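Local coordinates for iron binding protein FbpA (Mannheimia haemolytica, PDB 1Q35) that probably binds ferric iron in the periplasm as the solute-binding component of a bacterial iron-uptake system, at residues 2-12 and 27-35; 15-26 and 252-262. All coordinates share one frame; numbering follows the deposited sequence.

Contact 1: 2-12 and 27-35. With FMT (formic acid), chain C.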
loop_
_atom_site.group_PDB
_atom_site.type_symbol
_atom_site.label_atom_id
_atom_site.label_comp_id
_atom_site.label_asym_id
_atom_site.label_seq_id
_atom_site.Cartn_x
_atom_site.Cartn_y
_atom_site.Cartn_z
ATOM N N ASN A 2 -29.431 9.016 -6.776
ATOM C CA ASN A 2 -28.420 8.587 -7.735
ATOM C C ASN A 2 -27.057 8.820 -7.112
ATOM O O ASN A 2 -26.368 9.788 -7.436
ATOM C CB ASN A 2 -28.525 9.356 -9.051
ATOM C CG ASN A 2 -27.617 8.796 -10.135
ATOM O OD1 ASN A 2 -27.331 9.471 -11.116
ATOM N ND2 ASN A 2 -27.179 7.551 -9.967
ATOM N N GLU A 3 -26.692 7.924 -6.204
ATOM C CA GLU A 3 -25.510 8.104 -5.383
ATOM C C GLU A 3 -24.789 6.788 -5.121
ATOM O O GLU A 3 -25.287 5.701 -5.434
ATOM C CB GLU A 3 -25.905 8.755 -4.055
ATOM C CG GLU A 3 -26.795 7.876 -3.182
ATOM C CD GLU A 3 -27.406 8.598 -1.997
ATOM O OE1 GLU A 3 -28.267 7.986 -1.331
ATOM O OE2 GLU A 3 -27.036 9.758 -1.713
ATOM N N VAL A 4 -23.606 6.914 -4.532
ATOM C CA VAL A 4 -22.810 5.775 -4.101
ATOM C C VAL A 4 -22.066 6.179 -2.827
ATOM O O VAL A 4 -21.528 7.285 -2.735
ATOM C CB VAL A 4 -21.847 5.290 -5.216
ATOM C CG1 VAL A 4 -20.812 6.355 -5.571
ATOM C CG2 VAL A 4 -21.165 3.987 -4.812
ATOM N N ASN A 5 -22.071 5.295 -1.839
ATOM C CA ASN A 5 -21.513 5.577 -0.525
ATOM C C ASN A 5 -20.148 4.922 -0.383
ATOM O O ASN A 5 -20.039 3.703 -0.286
ATOM C CB ASN A 5 -22.449 5.069 0.572
ATOM C CG ASN A 5 -23.839 5.677 0.483
ATOM O OD1 ASN A 5 -23.999 6.839 0.108
ATOM N ND2 ASN A 5 -24.852 4.888 0.826
ATOM N N VAL A 6 -19.109 5.750 -0.358
ATOM C CA VAL A 6 -17.725 5.291 -0.363
ATOM C C VAL A 6 -17.112 5.460 1.024
ATOM O O VAL A 6 -17.260 6.510 1.645
ATOM C CB VAL A 6 -16.907 6.098 -1.396
ATOM C CG1 VAL A 6 -15.441 5.673 -1.396
ATOM C CG2 VAL A 6 -17.517 5.953 -2.780
ATOM N N TYR A 7 -16.444 4.414 1.505
ATOM C CA TYR A 7 -15.622 4.478 2.705
ATOM C C TYR A 7 -14.184 4.279 2.256
ATOM O O TYR A 7 -13.867 3.267 1.647
ATOM C CB TYR A 7 -16.044 3.408 3.709
ATOM C CG TYR A 7 -17.370 3.745 4.350
ATOM C CD1 TYR A 7 -18.555 3.620 3.636
ATOM C CD2 TYR A 7 -17.437 4.252 5.644
ATOM C CE1 TYR A 7 -19.770 3.955 4.203
ATOM C CE2 TYR A 7 -18.655 4.591 6.219
ATOM C CZ TYR A 7 -19.817 4.433 5.489
ATOM O OH TYR A 7 -21.040 4.765 6.034
ATOM N N SER A 8 -13.325 5.252 2.541
ATOM C CA SER A 8 -11.979 5.295 1.970
ATOM C C SER A 8 -10.875 5.255 3.016
ATOM O O SER A 8 -10.810 6.111 3.893
ATOM C CB SER A 8 -11.812 6.565 1.136
ATOM O OG SER A 8 -10.511 6.622 0.569
ATOM N N TYR A 9 -9.988 4.273 2.888
ATOM C CA TYR A 9 -8.737 4.240 3.640
ATOM C C TYR A 9 -7.682 5.176 3.037
ATOM O O TYR A 9 -6.606 5.340 3.611
ATOM C CB TYR A 9 -8.181 2.811 3.709
ATOM C CG TYR A 9 -8.975 1.903 4.611
ATOM C CD1 TYR A 9 -8.714 1.846 5.974
ATOM C CD2 TYR A 9 -9.996 1.107 4.105
ATOM C CE1 TYR A 9 -9.450 1.013 6.809
ATOM C CE2 TYR A 9 -10.728 0.274 4.925
ATOM C CZ TYR A 9 -10.457 0.233 6.273
ATOM O OH TYR A 9 -11.202 -0.603 7.078
ATOM N N ARG A 10 -7.972 5.751 1.873
ATOM C CA ARG A 10 -7.097 6.727 1.218
ATOM C C ARG A 10 -7.540 8.149 1.562
ATOM O O ARG A 10 -8.727 8.461 1.522
ATOM C CB ARG A 10 -7.132 6.535 -0.303
ATOM C CG ARG A 10 -6.992 5.089 -0.746
ATOM C CD ARG A 10 -6.385 4.916 -2.118
ATOM N NE ARG A 10 -5.010 5.399 -2.165
ATOM C CZ ARG A 10 -4.262 5.404 -3.258
ATOM N NH1 ARG A 10 -3.022 5.871 -3.195
ATOM N NH2 ARG A 10 -4.732 4.918 -4.396
ATOM N N GLN A 11 -6.580 9.013 1.889
ATOM C CA GLN A 11 -6.864 10.419 2.182
ATOM C C GLN A 11 -7.242 11.142 0.891
ATOM O O GLN A 11 -6.897 10.682 -0.198
ATOM C CB GLN A 11 -5.657 11.089 2.842
ATOM C CG GLN A 11 -5.398 10.617 4.263
ATOM C CD GLN A 11 -6.411 11.159 5.248
ATOM O OE1 GLN A 11 -6.656 12.366 5.290
ATOM N NE2 GLN A 11 -7.002 10.275 6.045
ATOM N N PRO A 12 -7.974 12.254 0.998
ATOM C CA PRO A 12 -8.457 12.974 -0.183
ATOM C C PRO A 12 -7.409 13.217 -1.267
ATOM O O PRO A 12 -7.711 13.043 -2.432
ATOM C CB PRO A 12 -8.963 14.302 0.395
ATOM C CG PRO A 12 -9.353 13.986 1.773
ATOM C CD PRO A 12 -8.437 12.893 2.243
ATOM N N GLY A 27 -22.350 11.338 -13.673
ATOM C CA GLY A 27 -23.465 12.014 -13.025
ATOM C C GLY A 27 -23.852 11.447 -11.667
ATOM O O GLY A 27 -24.779 11.948 -11.026
ATOM N N ILE A 28 -23.146 10.409 -11.219
ATOM C CA ILE A 28 -23.448 9.755 -9.949
ATOM C C ILE A 28 -22.753 10.501 -8.816
ATOM O O ILE A 28 -21.550 10.740 -8.874
ATOM C CB ILE A 28 -23.005 8.270 -9.972
ATOM C CG1 ILE A 28 -23.758 7.503 -11.066
ATOM C CG2 ILE A 28 -23.243 7.616 -8.611
ATOM C CD1 ILE A 28 -23.130 6.177 -11.439
ATOM N N LYS A 29 -23.519 10.859 -7.792
ATOM C CA LYS A 29 -23.011 11.563 -6.618
ATOM C C LYS A 29 -22.236 10.611 -5.715
ATOM O O LYS A 29 -22.719 9.536 -5.383
ATOM C CB LYS A 29 -24.181 12.180 -5.835
ATOM C CG LYS A 29 -23.849 12.712 -4.443
ATOM C CD LYS A 29 -22.978 13.952 -4.497
ATOM C CE LYS A 29 -22.804 14.562 -3.110
ATOM N NZ LYS A 29 -22.034 15.833 -3.153
ATOM N N VAL A 30 -21.039 11.027 -5.305
ATOM C CA VAL A 30 -20.230 10.271 -4.362
ATOM C C VAL A 30 -20.375 10.879 -2.978
ATOM O O VAL A 30 -20.082 12.059 -2.781
ATOM C CB VAL A 30 -18.734 10.274 -4.760
ATOM C CG1 VAL A 30 -17.866 9.658 -3.658
ATOM C CG2 VAL A 30 -18.532 9.538 -6.071
ATOM N N ASN A 31 -20.842 10.075 -2.031
ATOM C CA ASN A 31 -20.768 10.403 -0.616
ATOM C C ASN A 31 -19.566 9.674 -0.062
ATOM O O ASN A 31 -19.452 8.468 -0.232
ATOM C CB ASN A 31 -22.031 9.955 0.120
ATOM C CG ASN A 31 -23.293 10.470 -0.528
ATOM O OD1 ASN A 31 -23.419 11.663 -0.805
ATOM N ND2 ASN A 31 -24.235 9.569 -0.784
ATOM N N ILE A 32 -18.660 10.395 0.584
ATOM C CA ILE A 32 -17.422 9.784 1.048
ATOM C C ILE A 32 -17.171 10.039 2.529
ATOM O O ILE A 32 -17.353 11.152 3.027
ATOM C CB ILE A 32 -16.221 10.232 0.178
ATOM C CG1 ILE A 32 -14.955 9.454 0.571
ATOM C CG2 ILE A 32 -15.997 11.741 0.272
ATOM C CD1 ILE A 32 -14.018 9.202 -0.576
ATOM N N ILE A 33 -16.786 8.972 3.220
ATOM C CA ILE A 33 -16.347 9.014 4.602
ATOM C C ILE A 33 -14.959 8.394 4.622
ATOM O O ILE A 33 -14.689 7.429 3.907
ATOM C CB ILE A 33 -17.318 8.225 5.510
ATOM C CG1 ILE A 33 -18.637 8.991 5.656
ATOM C CG2 ILE A 33 -16.705 7.972 6.889
ATOM C CD1 ILE A 33 -19.805 8.143 6.121
ATOM N N PHE A 34 -14.071 8.958 5.425
ATOM C CA PHE A 34 -12.718 8.448 5.522
ATOM C C PHE A 34 -12.619 7.545 6.745
ATOM O O PHE A 34 -13.006 7.930 7.852
ATOM C CB PHE A 34 -11.732 9.614 5.500
ATOM C CG PHE A 34 -11.766 10.362 4.199
ATOM C CD1 PHE A 34 -11.067 9.884 3.098
ATOM C CD2 PHE A 34 -12.564 11.489 4.046
ATOM C CE1 PHE A 34 -11.124 10.541 1.880
ATOM C CE2 PHE A 34 -12.625 12.151 2.832
ATOM C CZ PHE A 34 -11.905 11.676 1.745
ATOM N N ALA A 35 -12.142 6.324 6.510
ATOM C CA ALA A 35 -12.147 5.253 7.503
ATOM C C ALA A 35 -11.366 5.599 8.763
ATOM O O ALA A 35 -10.516 6.493 8.765
ATOM C CB ALA A 35 -11.601 3.971 6.888
HETATM C C FMT C . -2.464 5.828 0.402
HETATM O O1 FMT C . -3.682 6.302 0.194
HETATM O O2 FMT C . -1.882 5.265 -0.507
HETATM O O HOH W 1 -26.528 12.271 -8.609
#

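Contact 2: 15-26 and 252-262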
loop_
_atom_site.group_PDB
_atom_site.type_symbol
_atom_site.label_atom_id
_atom_site.label_comp_id
_atom_site.label_asym_id
_atom_site.label_seq_id
_atom_site.Cartn_x
_atom_site.Cartn_y
_atom_site.Cartn_z
ATOM N N ILE A 15 -7.138 10.233 -3.693
ATOM C CA ILE A 15 -8.336 9.598 -4.265
ATOM C C ILE A 15 -9.402 10.571 -4.783
ATOM O O ILE A 15 -10.137 10.235 -5.711
ATOM C CB ILE A 15 -8.938 8.582 -3.252
ATOM C CG1 ILE A 15 -9.906 7.604 -3.937
ATOM C CG2 ILE A 15 -9.619 9.293 -2.097
ATOM C CD1 ILE A 15 -9.294 6.760 -5.020
ATOM N N GLU A 16 -9.476 11.770 -4.210
ATOM C CA GLU A 16 -10.459 12.767 -4.631
ATOM C C GLU A 16 -10.440 13.065 -6.133
ATOM O O GLU A 16 -11.508 13.169 -6.724
ATOM C CB GLU A 16 -10.306 14.060 -3.820
ATOM C CG GLU A 16 -11.441 15.062 -3.980
ATOM C CD GLU A 16 -11.237 16.285 -3.112
ATOM O OE1 GLU A 16 -10.936 17.362 -3.670
ATOM O OE2 GLU A 16 -11.370 16.165 -1.874
ATOM N N PRO A 17 -9.276 13.218 -6.771
ATOM C CA PRO A 17 -9.264 13.475 -8.220
ATOM C C PRO A 17 -9.999 12.404 -9.031
ATOM O O PRO A 17 -10.744 12.728 -9.957
ATOM C CB PRO A 17 -7.770 13.498 -8.562
ATOM C CG PRO A 17 -7.108 13.894 -7.295
ATOM C CD PRO A 17 -7.907 13.219 -6.210
ATOM N N MET A 18 -9.804 11.141 -8.666
ATOM C CA MET A 18 -10.461 10.040 -9.363
ATOM C C MET A 18 -11.970 10.064 -9.144
ATOM O O MET A 18 -12.737 9.840 -10.083
ATOM C CB MET A 18 -9.904 8.688 -8.910
ATOM C CG MET A 18 -8.420 8.494 -9.194
ATOM S SD MET A 18 -7.397 9.079 -7.839
ATOM C CE MET A 18 -5.824 9.213 -8.632
ATOM N N LEU A 19 -12.386 10.332 -7.912
ATOM C CA LEU A 19 -13.807 10.332 -7.567
ATOM C C LEU A 19 -14.541 11.527 -8.170
ATOM O O LEU A 19 -15.685 11.397 -8.590
ATOM C CB LEU A 19 -13.996 10.302 -6.052
ATOM C CG LEU A 19 -13.417 9.058 -5.368
ATOM C CD1 LEU A 19 -13.553 9.171 -3.867
ATOM C CD2 LEU A 19 -14.078 7.777 -5.877
ATOM N N LYS A 20 -13.882 12.682 -8.229
ATOM C CA LYS A 20 -14.471 13.880 -8.829
ATOM C C LYS A 20 -14.666 13.690 -10.327
ATOM O O LYS A 20 -15.678 14.117 -10.878
ATOM C CB LYS A 20 -13.589 15.103 -8.575
ATOM C CG LYS A 20 -13.581 15.569 -7.133
ATOM C CD LYS A 20 -14.767 16.472 -6.818
ATOM C CE LYS A 20 -14.501 17.366 -5.616
ATOM N NZ LYS A 20 -14.780 16.678 -4.335
ATOM N N ASN A 21 -13.705 13.046 -10.983
ATOM C CA ASN A 21 -13.823 12.730 -12.404
ATOM C C ASN A 21 -14.931 11.712 -12.661
ATOM O O ASN A 21 -15.638 11.806 -13.662
ATOM C CB ASN A 21 -12.489 12.234 -12.970
ATOM C CG ASN A 21 -11.585 13.373 -13.399
ATOM O OD1 ASN A 21 -11.698 13.882 -14.515
ATOM N ND2 ASN A 21 -10.692 13.788 -12.508
ATOM N N PHE A 22 -15.089 10.753 -11.754
ATOM C CA PHE A 22 -16.200 9.803 -11.814
ATOM C C PHE A 22 -17.538 10.539 -11.745
ATOM O O PHE A 22 -18.430 10.271 -12.543
ATOM C CB PHE A 22 -16.097 8.778 -10.678
ATOM C CG PHE A 22 -17.359 7.984 -10.453
ATOM C CD1 PHE A 22 -17.688 6.924 -11.290
ATOM C CD2 PHE A 22 -18.205 8.285 -9.393
ATOM C CE1 PHE A 22 -18.850 6.185 -11.077
ATOM C CE2 PHE A 22 -19.367 7.544 -9.181
ATOM C CZ PHE A 22 -19.677 6.495 -10.023
ATOM N N GLU A 23 -17.666 11.463 -10.799
ATOM C CA GLU A 23 -18.900 12.235 -10.626
ATOM C C GLU A 23 -19.246 13.035 -11.879
ATOM O O GLU A 23 -20.406 13.090 -12.285
ATOM C CB GLU A 23 -18.776 13.193 -9.441
ATOM C CG GLU A 23 -18.842 12.530 -8.081
ATOM C CD GLU A 23 -18.783 13.536 -6.952
ATOM O OE1 GLU A 23 -17.816 14.322 -6.904
ATOM O OE2 GLU A 23 -19.705 13.552 -6.119
ATOM N N LYS A 24 -18.235 13.645 -12.488
ATOM C CA LYS A 24 -18.428 14.476 -13.673
ATOM C C LYS A 24 -18.821 13.640 -14.891
ATOM O O LYS A 24 -19.697 14.034 -15.662
ATOM C CB LYS A 24 -17.151 15.267 -13.977
ATOM C CG LYS A 24 -17.277 16.259 -15.131
ATOM C CD LYS A 24 -16.021 17.105 -15.291
ATOM N N ASP A 25 -18.182 12.486 -15.049
ATOM C CA ASP A 25 -18.332 11.665 -16.250
ATOM C C ASP A 25 -19.595 10.799 -16.243
ATOM O O ASP A 25 -20.096 10.437 -17.308
ATOM C CB ASP A 25 -17.108 10.757 -16.432
ATOM C CG ASP A 25 -15.837 11.527 -16.774
ATOM O OD1 ASP A 25 -15.893 12.765 -16.954
ATOM O OD2 ASP A 25 -14.729 10.959 -16.881
ATOM N N THR A 26 -20.094 10.455 -15.056
ATOM C CA THR A 26 -21.245 9.550 -14.923
ATOM C C THR A 26 -22.507 10.223 -14.383
ATOM O O THR A 26 -23.608 9.713 -14.589
ATOM C CB THR A 26 -20.911 8.343 -14.008
ATOM O OG1 THR A 26 -20.769 8.778 -12.650
ATOM C CG2 THR A 26 -19.564 7.705 -14.369
ATOM N N TYR A 252 -15.309 2.193 -13.414
ATOM C CA TYR A 252 -14.688 3.466 -13.780
ATOM C C TYR A 252 -13.239 3.534 -13.295
ATOM O O TYR A 252 -12.348 3.937 -14.043
ATOM C CB TYR A 252 -15.467 4.646 -13.194
ATOM C CG TYR A 252 -14.945 5.997 -13.637
ATOM C CD1 TYR A 252 -13.943 6.647 -12.922
ATOM C CD2 TYR A 252 -15.444 6.617 -14.776
ATOM C CE1 TYR A 252 -13.452 7.881 -13.329
ATOM C CE2 TYR A 252 -14.965 7.851 -15.192
ATOM C CZ TYR A 252 -13.971 8.478 -14.461
ATOM O OH TYR A 252 -13.491 9.700 -14.872
ATOM N N LEU A 253 -13.008 3.138 -12.048
ATOM C CA LEU A 253 -11.666 3.202 -11.469
ATOM C C LEU A 253 -10.701 2.244 -12.169
ATOM O O LEU A 253 -9.487 2.479 -12.156
ATOM C CB LEU A 253 -11.703 2.938 -9.959
ATOM C CG LEU A 253 -12.409 4.020 -9.135
ATOM C CD1 LEU A 253 -12.558 3.592 -7.685
ATOM C CD2 LEU A 253 -11.693 5.366 -9.226
ATOM N N SER A 254 -11.231 1.194 -12.796
ATOM C CA SER A 254 -10.426 0.230 -13.547
ATOM C C SER A 254 -10.111 0.656 -14.987
ATOM O O SER A 254 -9.273 0.037 -15.637
ATOM C CB SER A 254 -11.132 -1.135 -13.578
ATOM O OG SER A 254 -12.136 -1.200 -14.587
ATOM N N GLY A 255 -10.791 1.689 -15.479
ATOM C CA GLY A 255 -10.705 2.078 -16.878
ATOM C C GLY A 255 -9.519 2.955 -17.232
ATOM O O GLY A 255 -8.762 3.400 -16.371
ATOM N N GLU A 256 -9.378 3.220 -18.525
ATOM C CA GLU A 256 -8.232 3.943 -19.072
ATOM C C GLU A 256 -8.007 5.298 -18.406
ATOM O O GLU A 256 -6.876 5.624 -18.030
ATOM C CB GLU A 256 -8.425 4.131 -20.581
ATOM C CG GLU A 256 -7.288 4.838 -21.293
ATOM C CD GLU A 256 -7.582 5.024 -22.763
ATOM O OE1 GLU A 256 -8.206 6.047 -23.118
ATOM O OE2 GLU A 256 -7.203 4.137 -23.552
ATOM N N LYS A 257 -9.065 6.088 -18.255
ATOM C CA LYS A 257 -8.930 7.445 -17.741
ATOM C C LYS A 257 -8.483 7.438 -16.285
ATOM O O LYS A 257 -7.503 8.086 -15.932
ATOM C CB LYS A 257 -10.238 8.229 -17.885
ATOM C CG LYS A 257 -10.135 9.671 -17.421
ATOM C CD LYS A 257 -11.380 10.472 -17.758
ATOM C CE LYS A 257 -11.424 11.760 -16.955
ATOM N NZ LYS A 257 -12.584 12.626 -17.311
ATOM N N ALA A 258 -9.199 6.708 -15.440
ATOM C CA ALA A 258 -8.878 6.654 -14.014
ATOM C C ALA A 258 -7.505 6.026 -13.764
ATOM O O ALA A 258 -6.760 6.475 -12.893
ATOM C CB ALA A 258 -9.943 5.893 -13.253
ATOM N N GLN A 259 -7.170 4.994 -14.528
ATOM C CA GLN A 259 -5.869 4.346 -14.395
ATOM C C GLN A 259 -4.734 5.312 -14.763
ATOM O O GLN A 259 -3.669 5.309 -14.131
ATOM C CB GLN A 259 -5.813 3.072 -15.237
ATOM C CG GLN A 259 -6.680 1.943 -14.680
ATOM C CD GLN A 259 -6.055 1.260 -13.478
ATOM O OE1 GLN A 259 -4.983 0.672 -13.590
ATOM N NE2 GLN A 259 -6.721 1.333 -12.329
ATOM N N GLY A 260 -4.975 6.157 -15.763
ATOM C CA GLY A 260 -4.057 7.223 -16.112
ATOM C C GLY A 260 -3.887 8.234 -14.994
ATOM O O GLY A 260 -2.782 8.715 -14.765
ATOM N N LEU A 261 -4.970 8.566 -14.300
ATOM C CA LEU A 261 -4.897 9.452 -13.143
ATOM C C LEU A 261 -4.087 8.823 -12.002
ATOM O O LEU A 261 -3.284 9.491 -11.365
ATOM C CB LEU A 261 -6.298 9.821 -12.640
ATOM C CG LEU A 261 -7.191 10.632 -13.581
ATOM C CD1 LEU A 261 -8.567 10.818 -12.952
ATOM C CD2 LEU A 261 -6.570 11.977 -13.928
ATOM N N TYR A 262 -4.305 7.543 -11.731
ATOM C CA TYR A 262 -3.510 6.848 -10.728
ATOM C C TYR A 262 -2.017 6.920 -11.090
ATOM O O TYR A 262 -1.168 7.110 -10.217
ATOM C CB TYR A 262 -3.953 5.394 -10.620
ATOM C CG TYR A 262 -5.184 5.122 -9.779
ATOM C CD1 TYR A 262 -6.267 4.427 -10.308
ATOM C CD2 TYR A 262 -5.242 5.500 -8.446
ATOM C CE1 TYR A 262 -7.373 4.129 -9.533
ATOM C CE2 TYR A 262 -6.350 5.210 -7.657
ATOM C CZ TYR A 262 -7.416 4.521 -8.214
ATOM O OH TYR A 262 -8.517 4.198 -7.454
#

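Contact 1: 2-12 and 27-35
Val4 and Val6 exchange backbone hydrogen bonds with Lys29, Asn31 and Ile33 as strands 3-8 and 29-34 run parallel. The shortest link is Val6 N to Asn31 O, 2.7 Å, and the ladder ends with Ala35 N donating to Ser8 O. At the other end, where Lys29 N bonds to Asn2 O, a water spans Asn2 O and Gly27 O.

A polar cluster follows on the face carrying Glu3, Asn5 and Asn31. Asn31 ND2 is gripped twice, by Asn5 OD1 at 2.9 Å and by Glu3 OE2 at 3.0 Å, with both acceptors close to its amide plane. Asn5 and Asn31 both hold CG anti to the carbonyl carbon (chi1 -58° and -53°), which lays their amides side by side and nearly coplanar, whereas the Glu3 carboxylate is turned 79° from the Asn31 amide and is met from above its plane. Asn5 ND2 bonds Pro51 O.

Apolar contacts fill the face of Val4, Val6, Val30 and Ile32. Val30 splits its branches: CG2 touches Val4 CG1, and CG1 touches Val6 CG2 at 3.8 Å. Pro12 CD lies over one face of the Phe34 ring, 4.0 Å from its centroid, while Arg10 O meets the ring edge in plane. Ala35 CB sits over a face of Tyr9.

Beyond the strand, Arg10 NE donates almost straight to O1 of a bound formic acid, probably from the crystallisation liquor, at 2.9 Å, and NH1 bonds to O2; Glu268 holds NH2. Arg10 lies close to Tyr198, a ferric iron ligand in another structure of this protein; this model is apo.

Strand 54-57 pairs with the other edge of 3-8. Helix 16-26 packs on Val30 and Ile32, completing a right-handed beta-alpha-beta unit, and helix 243-254 reaches Val6 and Ile28.

Contact 2: 15-26 and 252-262
Tyr252 drops as a knob among Asn21, Phe22, Asp25 and Thr26. Its hydroxyl donates to Asp25 OD2 at 2.7 Å, from above the carboxylate plane. The same oxygen takes a salt bridge from Lys257 NZ at 2.8 Å on its syn lone pair, so two donors probably stabilise the negative charge. Asn21 OD1 accepts a weak hydrogen bond from Lys257 NZ (3.2 Å). Phe22 turns its ring edge to the face of Tyr252 in a T-shaped pair, planes 72° apart, and lays its CA over that ring.

Toward the other end Met18 CG lies over a face of Tyr262, and the bend at chi2 (89°) carries SD into an oblique Met-aromatic contact, 4.5 Å from SD to the ring centroid. CE goes on to Leu261 CB, while CB packs on Leu253 CD2.

In the second shell, Asn21 ND2 donates to Pro17 O at 2.8 Å, which fixes the rotation of that amide. Gln259 NE2 closes on Leu253 O, tying together the two helices that meet at Gly255.

Helix 16-26 runs nearly antiparallel to the 256-262 segment, at 159°. Strand 29-34 lies against Leu19 and Phe22, and strand 96-108 against Leu253 and Tyr262.

In the fold
Contacts 1 and 2 have centres about 13 Å apart and share helix 16-26: it is the crossover between the two strands of contact 1 and one partner in contact 2. Their segments alternate along the chain, 2-12, 15-26, 27-35, then 252-262 after more than 200 residues. The N-terminal beta-alpha-beta unit is thus covered by helices from late in the sequence, the chain having returned to the same lobe as in periplasmic solute-binding proteins. Phe22 is common ground, meeting Val30 as well as Tyr252, and Glu23 OE2 probably hydrogen-bonds Val30 N. Tyr262 also touches Arg10, linking this packing to the neighbourhood of the iron-site tyrosines.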